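Long-range contact in DNA alpha-glucosyltransferase (Enterobacteria phage T4, PDB 1XV5), which belongs to the glucosyltransferases of the GT-B fold clan, with two parallel-sheet domains, and holds uridine-5'-diphosphate in the model: residues A[69-82]-A[100-113]. Numbering follows the deposited sequence.
Sequences ALKLVNDCDILIIN and LLDNIKPSIRVVVY
Strands 78-82 and 109-113 pair in parallel, Leu79 with Val110 and Ile80 with Val111, as neighbours in the seven-stranded sheet of one Rossmann-like domain of this GT-B fold. They belong to the beta-alpha-beta unit whose helix 91-103 crosses over the sheet. Five backbone hydrogen bonds, from Arg109 N to Asp77 O through to Tyr113 N to Ile81 O, run along the pair; Val111 N to Leu79 O is the shortest (2.7 Å) and nearly straight at 174°. Strand 3-8 flanks 78-82 on its other edge.

On the sheet face of Leu79 and Ile81, helices 66-73 and 91-103 pack against the strands and each other. Ile108, just before its strand, fills the angle between the loop at Asn74-Asp77 and the sheet. Its CB forks: CG2, anti to the backbone N, lies 3.9 Å from Leu79 CB and also touches Cys76 SG, whereas CG1 turns to Cys76 O. From CG1 the chain runs extended (chi2 176°), carrying CD1 to the C-terminal end of helix 66-73, 3.5 Å from Val73 O and close to Asn74 CA. Further along the strand, Leu79 CD2 meets Ile104 CD1 at 3.5 Å, the two side chains crossing at about a right angle. Ile81 CD1 touches both Leu101 CD2 and Val110 CG1, while Leu100 CD2 presses on the backbone of Leu70 and on Val73 CG2.

On the face of Ile80, CG2 of that residue reaches the edge of the Tyr113 ring, near its plane; Phe139 stacks on the same ring, and Gln395 is hydrogen-bonded to its hydroxyl.

Polar bonds join the chain following helix 66-73 to residues 103-105. Asn74 OD1 accepts Lys105 N at 2.8 Å, the donor tilted 34° from the carbonyl plane, and ND2 gives a weak bond to Asn103 O. Lys105, bent at chi3, passes Asn74 O with CE, and its NZ donates to a water that in turn donates to Cys76 O.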
ATOM      1  N   ALA A  69      -1.456 -26.812   5.259  1.00 29.70           N
ATOM      2  CA  ALA A  69      -0.888 -25.811   4.362  1.00 28.73           C
ATOM      3  C   ALA A  69      -0.621 -26.371   2.968  1.00 29.03           C
ATOM      4  O   ALA A  69      -0.967 -25.747   1.964  1.00 29.20           O
ATOM      5  CB  ALA A  69       0.397 -25.254   4.955  1.00 28.38           C
ATOM      6  N   LEU A  70      -0.011 -27.550   2.906  1.00 28.65           N
ATOM      7  CA  LEU A  70       0.303 -28.175   1.626  1.00 28.50           C
ATOM      8  C   LEU A  70      -0.944 -28.461   0.796  1.00 28.94           C
ATOM      9  O   LEU A  70      -0.976 -28.179  -0.402  1.00 29.17           O
ATOM     10  CB  LEU A  70       1.074 -29.478   1.846  1.00 28.62           C
ATOM     11  CG  LEU A  70       1.503 -30.215   0.574  1.00 29.55           C
ATOM     12  CD1 LEU A  70       2.478 -29.350  -0.211  1.00 30.65           C
ATOM     13  CD2 LEU A  70       2.148 -31.543   0.942  1.00 29.75           C
ATOM     14  N   LYS A  71      -1.965 -29.025   1.431  1.00 28.92           N
ATOM     15  CA  LYS A  71      -3.202 -29.339   0.730  1.00 30.32           C
ATOM     16  C   LYS A  71      -3.819 -28.074   0.137  1.00 29.52           C
ATOM     17  O   LYS A  71      -4.340 -28.087  -0.977  1.00 29.55           O
ATOM     18  CB  LYS A  71      -4.201 -30.001   1.680  1.00 31.96           C
ATOM     19  CG  LYS A  71      -5.512 -30.389   1.012  1.00 35.65           C
ATOM     20  CD  LYS A  71      -6.495 -30.985   2.007  1.00 39.16           C
ATOM     21  CE  LYS A  71      -7.814 -31.319   1.326  1.00 40.62           C
ATOM     22  NZ  LYS A  71      -8.406 -30.118   0.662  1.00 43.00           N
ATOM     23  N   LEU A  72      -3.748 -26.980   0.889  1.00 28.18           N
ATOM     24  CA  LEU A  72      -4.301 -25.708   0.440  1.00 28.32           C
ATOM     25  C   LEU A  72      -3.587 -25.153  -0.791  1.00 27.37           C
ATOM     26  O   LEU A  72      -4.230 -24.818  -1.785  1.00 27.95           O
ATOM     27  CB  LEU A  72      -4.239 -24.677   1.572  1.00 27.77           C
ATOM     28  CG  LEU A  72      -5.231 -24.856   2.724  1.00 29.10           C
ATOM     29  CD1 LEU A  72      -4.879 -23.914   3.866  1.00 27.80           C
ATOM     30  CD2 LEU A  72      -6.640 -24.589   2.224  1.00 29.83           C
ATOM     31  N   VAL A  73      -2.262 -25.065  -0.729  1.00 26.94           N
ATOM     32  CA  VAL A  73      -1.490 -24.528  -1.845  1.00 27.57           C
ATOM     33  C   VAL A  73      -1.503 -25.401  -3.100  1.00 28.63           C
ATOM     34  O   VAL A  73      -1.311 -24.894  -4.205  1.00 28.43           O
ATOM     35  CB  VAL A  73      -0.026 -24.259  -1.434  1.00 28.64           C
ATOM     36  CG1 VAL A  73       0.017 -23.206  -0.338  1.00 28.46           C
ATOM     37  CG2 VAL A  73       0.634 -25.548  -0.964  1.00 29.28           C
ATOM     38  N   ASN A  74      -1.734 -26.703  -2.942  1.00 27.12           N
ATOM     39  CA  ASN A  74      -1.771 -27.595  -4.100  1.00 28.31           C
ATOM     40  C   ASN A  74      -3.164 -27.764  -4.686  1.00 27.77           C
ATOM     41  O   ASN A  74      -3.357 -28.535  -5.627  1.00 29.26           O
ATOM     42  CB  ASN A  74      -1.211 -28.975  -3.748  1.00 28.61           C
ATOM     43  CG  ASN A  74       0.299 -28.991  -3.698  1.00 30.34           C
ATOM     44  OD1 ASN A  74       0.959 -28.316  -4.485  1.00 30.86           O
ATOM     45  ND2 ASN A  74       0.856 -29.776  -2.783  1.00 32.68           N
ATOM     46  N   ASP A  75      -4.134 -27.047  -4.130  1.00 28.00           N
ATOM     47  CA  ASP A  75      -5.508 -27.128  -4.609  1.00 28.38           C
ATOM     48  C   ASP A  75      -5.839 -25.927  -5.489  1.00 27.74           C
ATOM     49  O   ASP A  75      -6.926 -25.360  -5.396  1.00 30.00           O
ATOM     50  CB  ASP A  75      -6.484 -27.177  -3.430  1.00 29.03           C
ATOM     51  CG  ASP A  75      -7.905 -27.487  -3.866  1.00 30.64           C
ATOM     52  OD1 ASP A  75      -8.849 -27.083  -3.154  1.00 31.85           O
ATOM     53  OD2 ASP A  75      -8.078 -28.144  -4.915  1.00 32.42           O
ATOM     54  N   CYS A  76      -4.895 -25.539  -6.341  1.00 26.14           N
ATOM     55  CA  CYS A  76      -5.103 -24.406  -7.233  1.00 25.20           C
ATOM     56  C   CYS A  76      -4.400 -24.634  -8.563  1.00 25.06           C
ATOM     57  O   CYS A  76      -3.684 -25.620  -8.740  1.00 24.74           O
ATOM     58  CB  CYS A  76      -4.557 -23.125  -6.595  1.00 24.21           C
ATOM     59  SG  CYS A  76      -2.747 -23.066  -6.443  1.00 24.65           S
ATOM     60  N   ASP A  77      -4.619 -23.715  -9.496  1.00 23.75           N
ATOM     61  CA  ASP A  77      -3.987 -23.767 -10.809  1.00 23.78           C
ATOM     62  C   ASP A  77      -2.866 -22.742 -10.772  1.00 22.99           C
ATOM     63  O   ASP A  77      -1.821 -22.907 -11.399  1.00 23.87           O
ATOM     64  CB  ASP A  77      -4.988 -23.388 -11.900  1.00 24.39           C
ATOM     65  CG  ASP A  77      -6.110 -24.391 -12.032  1.00 27.26           C
ATOM     66  OD1 ASP A  77      -7.288 -23.979 -11.979  1.00 25.78           O
ATOM     67  OD2 ASP A  77      -5.806 -25.594 -12.194  1.00 27.44           O
ATOM     68  N   ILE A  78      -3.104 -21.679 -10.014  1.00 21.88           N
ATOM     69  CA  ILE A  78      -2.140 -20.601  -9.866  1.00 20.66           C
ATOM     70  C   ILE A  78      -1.981 -20.262  -8.389  1.00 19.56           C
ATOM     71  O   ILE A  78      -2.965 -20.003  -7.697  1.00 20.53           O
ATOM     72  CB  ILE A  78      -2.620 -19.345 -10.616  1.00 21.06           C
ATOM     73  CG1 ILE A  78      -2.816 -19.677 -12.097  1.00 21.71           C
ATOM     74  CG2 ILE A  78      -1.620 -18.211 -10.433  1.00 21.30           C
ATOM     75  CD1 ILE A  78      -3.392 -18.539 -12.916  1.00 24.20           C
ATOM     76  N   LEU A  79      -0.742 -20.284  -7.909  1.00 18.41           N
ATOM     77  CA  LEU A  79      -0.459 -19.952  -6.518  1.00 19.46           C
ATOM     78  C   LEU A  79       0.231 -18.595  -6.497  1.00 18.06           C
ATOM     79  O   LEU A  79       1.276 -18.415  -7.122  1.00 18.54           O
ATOM     80  CB  LEU A  79       0.463 -20.997  -5.883  1.00 18.91           C
ATOM     81  CG  LEU A  79       0.944 -20.658  -4.469  1.00 18.77           C
ATOM     82  CD1 LEU A  79      -0.242 -20.608  -3.518  1.00 20.64           C
ATOM     83  CD2 LEU A  79       1.952 -21.703  -4.004  1.00 20.82           C
ATOM     84  N   ILE A  80      -0.358 -17.646  -5.782  1.00 19.05           N
ATOM     85  CA  ILE A  80       0.208 -16.312  -5.697  1.00 18.93           C
ATOM     86  C   ILE A  80       0.762 -16.068  -4.304  1.00 18.15           C
ATOM     87  O   ILE A  80       0.020 -16.043  -3.326  1.00 21.14           O
ATOM     88  CB  ILE A  80      -0.849 -15.243  -6.027  1.00 19.65           C
ATOM     89  CG1 ILE A  80      -1.418 -15.502  -7.425  1.00 19.65           C
ATOM     90  CG2 ILE A  80      -0.222 -13.851  -5.955  1.00 18.32           C
ATOM     91  CD1 ILE A  80      -2.534 -14.561  -7.826  1.00 17.71           C
ATOM     92  N   ILE A  81       2.075 -15.905  -4.220  1.00 17.44           N
ATOM     93  CA  ILE A  81       2.728 -15.669  -2.944  1.00 17.16           C
ATOM     94  C   ILE A  81       3.055 -14.187  -2.807  1.00 16.90           C
ATOM     95  O   ILE A  81       3.934 -13.663  -3.496  1.00 18.79           O
ATOM     96  CB  ILE A  81       4.011 -16.506  -2.833  1.00 17.22           C
ATOM     97  CG1 ILE A  81       3.674 -17.982  -3.072  1.00 19.93           C
ATOM     98  CG2 ILE A  81       4.635 -16.323  -1.457  1.00 16.12           C
ATOM     99  CD1 ILE A  81       4.861 -18.923  -2.949  1.00 21.26           C
ATOM    100  N   ASN A  82       2.334 -13.514  -1.917  1.00 16.65           N
ATOM    101  CA  ASN A  82       2.526 -12.085  -1.711  1.00 16.42           C
ATOM    102  C   ASN A  82       3.456 -11.705  -0.566  1.00 17.05           C
ATOM    103  O   ASN A  82       3.813 -10.538  -0.417  1.00 17.16           O
ATOM    104  CB  ASN A  82       1.171 -11.396  -1.535  1.00 15.70           C
ATOM    105  CG  ASN A  82       0.383 -11.335  -2.829  1.00 16.25           C
ATOM    106  OD1 ASN A  82       0.939 -11.045  -3.886  1.00 17.61           O
ATOM    107  ND2 ASN A  82      -0.915 -11.593  -2.750  1.00 15.94           N
ATOM    108  N   LEU A 100       7.255 -26.538   1.833  1.00 27.52           N
ATOM    109  CA  LEU A 100       6.067 -26.274   1.030  1.00 28.14           C
ATOM    110  C   LEU A 100       6.461 -25.950  -0.404  1.00 26.72           C
ATOM    111  O   LEU A 100       5.899 -26.499  -1.351  1.00 26.06           O
ATOM    112  CB  LEU A 100       5.280 -25.093   1.600  1.00 29.72           C
ATOM    113  CG  LEU A 100       4.161 -25.368   2.600  1.00 32.91           C
ATOM    114  CD1 LEU A 100       3.548 -24.042   3.040  1.00 33.35           C
ATOM    115  CD2 LEU A 100       3.101 -26.252   1.957  1.00 33.77           C
ATOM    116  N   LEU A 101       7.426 -25.048  -0.552  1.00 26.57           N
ATOM    117  CA  LEU A 101       7.902 -24.639  -1.868  1.00 27.14           C
ATOM    118  C   LEU A 101       8.391 -25.836  -2.677  1.00 27.92           C
ATOM    119  O   LEU A 101       8.057 -25.977  -3.851  1.00 27.22           O
ATOM    120  CB  LEU A 101       9.033 -23.621  -1.726  1.00 25.67           C
ATOM    121  CG  LEU A 101       8.673 -22.279  -1.082  1.00 25.40           C
ATOM    122  CD1 LEU A 101       9.927 -21.441  -0.937  1.00 24.37           C
ATOM    123  CD2 LEU A 101       7.640 -21.550  -1.929  1.00 25.12           C
ATOM    124  N   ASP A 102       9.182 -26.693  -2.039  1.00 29.04           N
ATOM    125  CA  ASP A 102       9.724 -27.877  -2.698  1.00 30.21           C
ATOM    126  C   ASP A 102       8.656 -28.898  -3.072  1.00 29.75           C
ATOM    127  O   ASP A 102       8.829 -29.655  -4.027  1.00 30.21           O
ATOM    128  CB  ASP A 102      10.760 -28.560  -1.797  1.00 33.82           C
ATOM    129  CG  ASP A 102      12.084 -27.823  -1.756  1.00 38.76           C
ATOM    130  OD1 ASP A 102      12.972 -28.247  -0.984  1.00 41.23           O
ATOM    131  OD2 ASP A 102      12.244 -26.827  -2.494  1.00 42.36           O
ATOM    132  N   ASN A 103       7.554 -28.920  -2.330  1.00 28.82           N
ATOM    133  CA  ASN A 103       6.500 -29.889  -2.598  1.00 28.88           C
ATOM    134  C   ASN A 103       5.253 -29.388  -3.314  1.00 28.03           C
ATOM    135  O   ASN A 103       4.272 -30.121  -3.435  1.00 27.22           O
ATOM    136  CB  ASN A 103       6.100 -30.592  -1.301  1.00 30.99           C
ATOM    137  CG  ASN A 103       7.202 -31.484  -0.767  1.00 32.97           C
ATOM    138  OD1 ASN A 103       8.180 -31.008  -0.189  1.00 34.33           O
ATOM    139  ND2 ASN A 103       7.061 -32.784  -0.980  1.00 34.48           N
ATOM    140  N   ILE A 104       5.280 -28.146  -3.786  1.00 26.09           N
ATOM    141  CA  ILE A 104       4.138 -27.618  -4.527  1.00 26.63           C
ATOM    142  C   ILE A 104       4.127 -28.380  -5.848  1.00 25.69           C
ATOM    143  O   ILE A 104       5.185 -28.638  -6.415  1.00 25.34           O
ATOM    144  CB  ILE A 104       4.311 -26.118  -4.839  1.00 26.03           C
ATOM    145  CG1 ILE A 104       4.310 -25.310  -3.541  1.00 26.51           C
ATOM    146  CG2 ILE A 104       3.202 -25.650  -5.770  1.00 27.53           C
ATOM    147  CD1 ILE A 104       4.741 -23.867  -3.721  1.00 26.26           C
ATOM    148  N   LYS A 105       2.946 -28.743  -6.338  1.00 25.68           N
ATOM    149  CA  LYS A 105       2.865 -29.471  -7.598  1.00 26.79           C
ATOM    150  C   LYS A 105       3.602 -28.709  -8.695  1.00 27.35           C
ATOM    151  O   LYS A 105       3.392 -27.510  -8.881  1.00 26.62           O
ATOM    152  CB  LYS A 105       1.404 -29.698  -8.000  1.00 28.73           C
ATOM    153  CG  LYS A 105       0.628 -30.553  -7.007  1.00 31.28           C
ATOM    154  CD  LYS A 105      -0.639 -31.141  -7.607  1.00 35.57           C
ATOM    155  CE  LYS A 105      -1.660 -30.078  -7.945  1.00 38.55           C
ATOM    156  NZ  LYS A 105      -2.893 -30.688  -8.512  1.00 42.57           N
ATOM    157  N   PRO A 106       4.493 -29.397  -9.427  1.00 26.83           N
ATOM    158  CA  PRO A 106       5.266 -28.779 -10.508  1.00 26.90           C
ATOM    159  C   PRO A 106       4.413 -28.109 -11.580  1.00 26.90           C
ATOM    160  O   PRO A 106       4.843 -27.141 -12.207  1.00 27.80           O
ATOM    161  CB  PRO A 106       6.071 -29.952 -11.065  1.00 27.12           C
ATOM    162  CG  PRO A 106       6.309 -30.784  -9.851  1.00 27.70           C
ATOM    163  CD  PRO A 106       4.951 -30.777  -9.184  1.00 26.09           C
ATOM    164  N   SER A 107       3.204 -28.620 -11.786  1.00 26.13           N
ATOM    165  CA  SER A 107       2.311 -28.072 -12.803  1.00 26.57           C
ATOM    166  C   SER A 107       1.670 -26.749 -12.390  1.00 25.12           C
ATOM    167  O   SER A 107       1.181 -26.001 -13.234  1.00 24.86           O
ATOM    168  CB  SER A 107       1.214 -29.082 -13.139  1.00 26.87           C
ATOM    169  OG  SER A 107       0.368 -29.306 -12.026  1.00 28.43           O
ATOM    170  N   ILE A 108       1.667 -26.463 -11.094  1.00 24.44           N
ATOM    171  CA  ILE A 108       1.080 -25.225 -10.597  1.00 24.41           C
ATOM    172  C   ILE A 108       1.956 -24.027 -10.953  1.00 24.18           C
ATOM    173  O   ILE A 108       3.174 -24.057 -10.760  1.00 23.93           O
ATOM    174  CB  ILE A 108       0.879 -25.285  -9.062  1.00 24.07           C
ATOM    175  CG1 ILE A 108      -0.247 -26.272  -8.733  1.00 23.01           C
ATOM    176  CG2 ILE A 108       0.561 -23.901  -8.517  1.00 24.27           C
ATOM    177  CD1 ILE A 108      -0.478 -26.498  -7.247  1.00 22.97           C
ATOM    178  N   ARG A 109       1.337 -22.975 -11.480  1.00 23.60           N
ATOM    179  CA  ARG A 109       2.084 -21.780 -11.850  1.00 23.72           C
ATOM    180  C   ARG A 109       2.217 -20.881 -10.631  1.00 22.73           C
ATOM    181  O   ARG A 109       1.233 -20.327 -10.145  1.00 23.90           O
ATOM    182  CB  ARG A 109       1.376 -21.030 -12.986  1.00 25.07           C
ATOM    183  CG  ARG A 109       2.142 -19.809 -13.477  1.00 28.36           C
ATOM    184  CD  ARG A 109       1.658 -19.338 -14.841  1.00 31.71           C
ATOM    185  NE  ARG A 109       1.888 -20.347 -15.873  1.00 35.98           N
ATOM    186  CZ  ARG A 109       1.682 -20.154 -17.173  1.00 37.50           C
ATOM    187  NH1 ARG A 109       1.240 -18.984 -17.613  1.00 39.11           N
ATOM    188  NH2 ARG A 109       1.914 -21.136 -18.034  1.00 39.23           N
ATOM    189  N   VAL A 110       3.440 -20.746 -10.135  1.00 21.42           N
ATOM    190  CA  VAL A 110       3.697 -19.930  -8.961  1.00 20.23           C
ATOM    191  C   VAL A 110       4.043 -18.496  -9.333  1.00 19.41           C
ATOM    192  O   VAL A 110       5.001 -18.243 -10.061  1.00 18.27           O
ATOM    193  CB  VAL A 110       4.843 -20.523  -8.122  1.00 20.20           C
ATOM    194  CG1 VAL A 110       5.163 -19.610  -6.953  1.00 20.18           C
ATOM    195  CG2 VAL A 110       4.452 -21.910  -7.626  1.00 19.80           C
ATOM    196  N   VAL A 111       3.251 -17.563  -8.822  1.00 19.51           N
ATOM    197  CA  VAL A 111       3.458 -16.151  -9.092  1.00 17.67           C
ATOM    198  C   VAL A 111       3.939 -15.463  -7.821  1.00 18.04           C
ATOM    199  O   VAL A 111       3.305 -15.563  -6.770  1.00 18.49           O
ATOM    200  CB  VAL A 111       2.150 -15.486  -9.558  1.00 17.33           C
ATOM    201  CG1 VAL A 111       2.401 -14.026  -9.893  1.00 17.86           C
ATOM    202  CG2 VAL A 111       1.597 -16.231 -10.765  1.00 17.98           C
ATOM    203  N   VAL A 112       5.065 -14.768  -7.914  1.00 17.18           N
ATOM    204  CA  VAL A 112       5.601 -14.079  -6.754  1.00 17.71           C
ATOM    205  C   VAL A 112       5.604 -12.571  -6.938  1.00 17.67           C
ATOM    206  O   VAL A 112       6.156 -12.051  -7.908  1.00 18.14           O
ATOM    207  CB  VAL A 112       7.036 -14.536  -6.446  1.00 19.02           C
ATOM    208  CG1 VAL A 112       7.582 -13.756  -5.262  1.00 17.75           C
ATOM    209  CG2 VAL A 112       7.049 -16.031  -6.151  1.00 19.17           C
ATOM    210  N   TYR A 113       4.969 -11.878  -5.999  1.00 16.60           N
ATOM    211  CA  TYR A 113       4.903 -10.423  -6.022  1.00 16.09           C
ATOM    212  C   TYR A 113       5.778  -9.874  -4.902  1.00 16.79           C
ATOM    213  O   TYR A 113       5.624 -10.268  -3.741  1.00 16.03           O
ATOM    214  CB  TYR A 113       3.471  -9.936  -5.773  1.00 14.78           C
ATOM    215  CG  TYR A 113       2.529  -9.972  -6.957  1.00 15.57           C
ATOM    216  CD1 TYR A 113       2.362  -8.850  -7.774  1.00 15.62           C
ATOM    217  CD2 TYR A 113       1.757 -11.103  -7.224  1.00 14.96           C
ATOM    218  CE1 TYR A 113       1.436  -8.852  -8.822  1.00 17.26           C
ATOM    219  CE2 TYR A 113       0.832 -11.117  -8.267  1.00 15.85           C
ATOM    220  CZ  TYR A 113       0.673  -9.989  -9.058  1.00 16.16           C
ATOM    221  OH  TYR A 113      -0.264  -9.989 -10.063  1.00 16.29           O
TER
HETATM  222  O   HOH W   1      -3.579 -28.153  -9.811  1.00 43.39           O
HETATM  223  O   HOH W   2      -1.429 -24.463 -13.554  1.00 32.27           O
HETATM  224  O   HOH W   3       6.314 -12.313  -1.966  1.00 20.60           O
HETATM  225  O   HOH W   4       6.142  -8.931  -0.718  1.00 18.17           O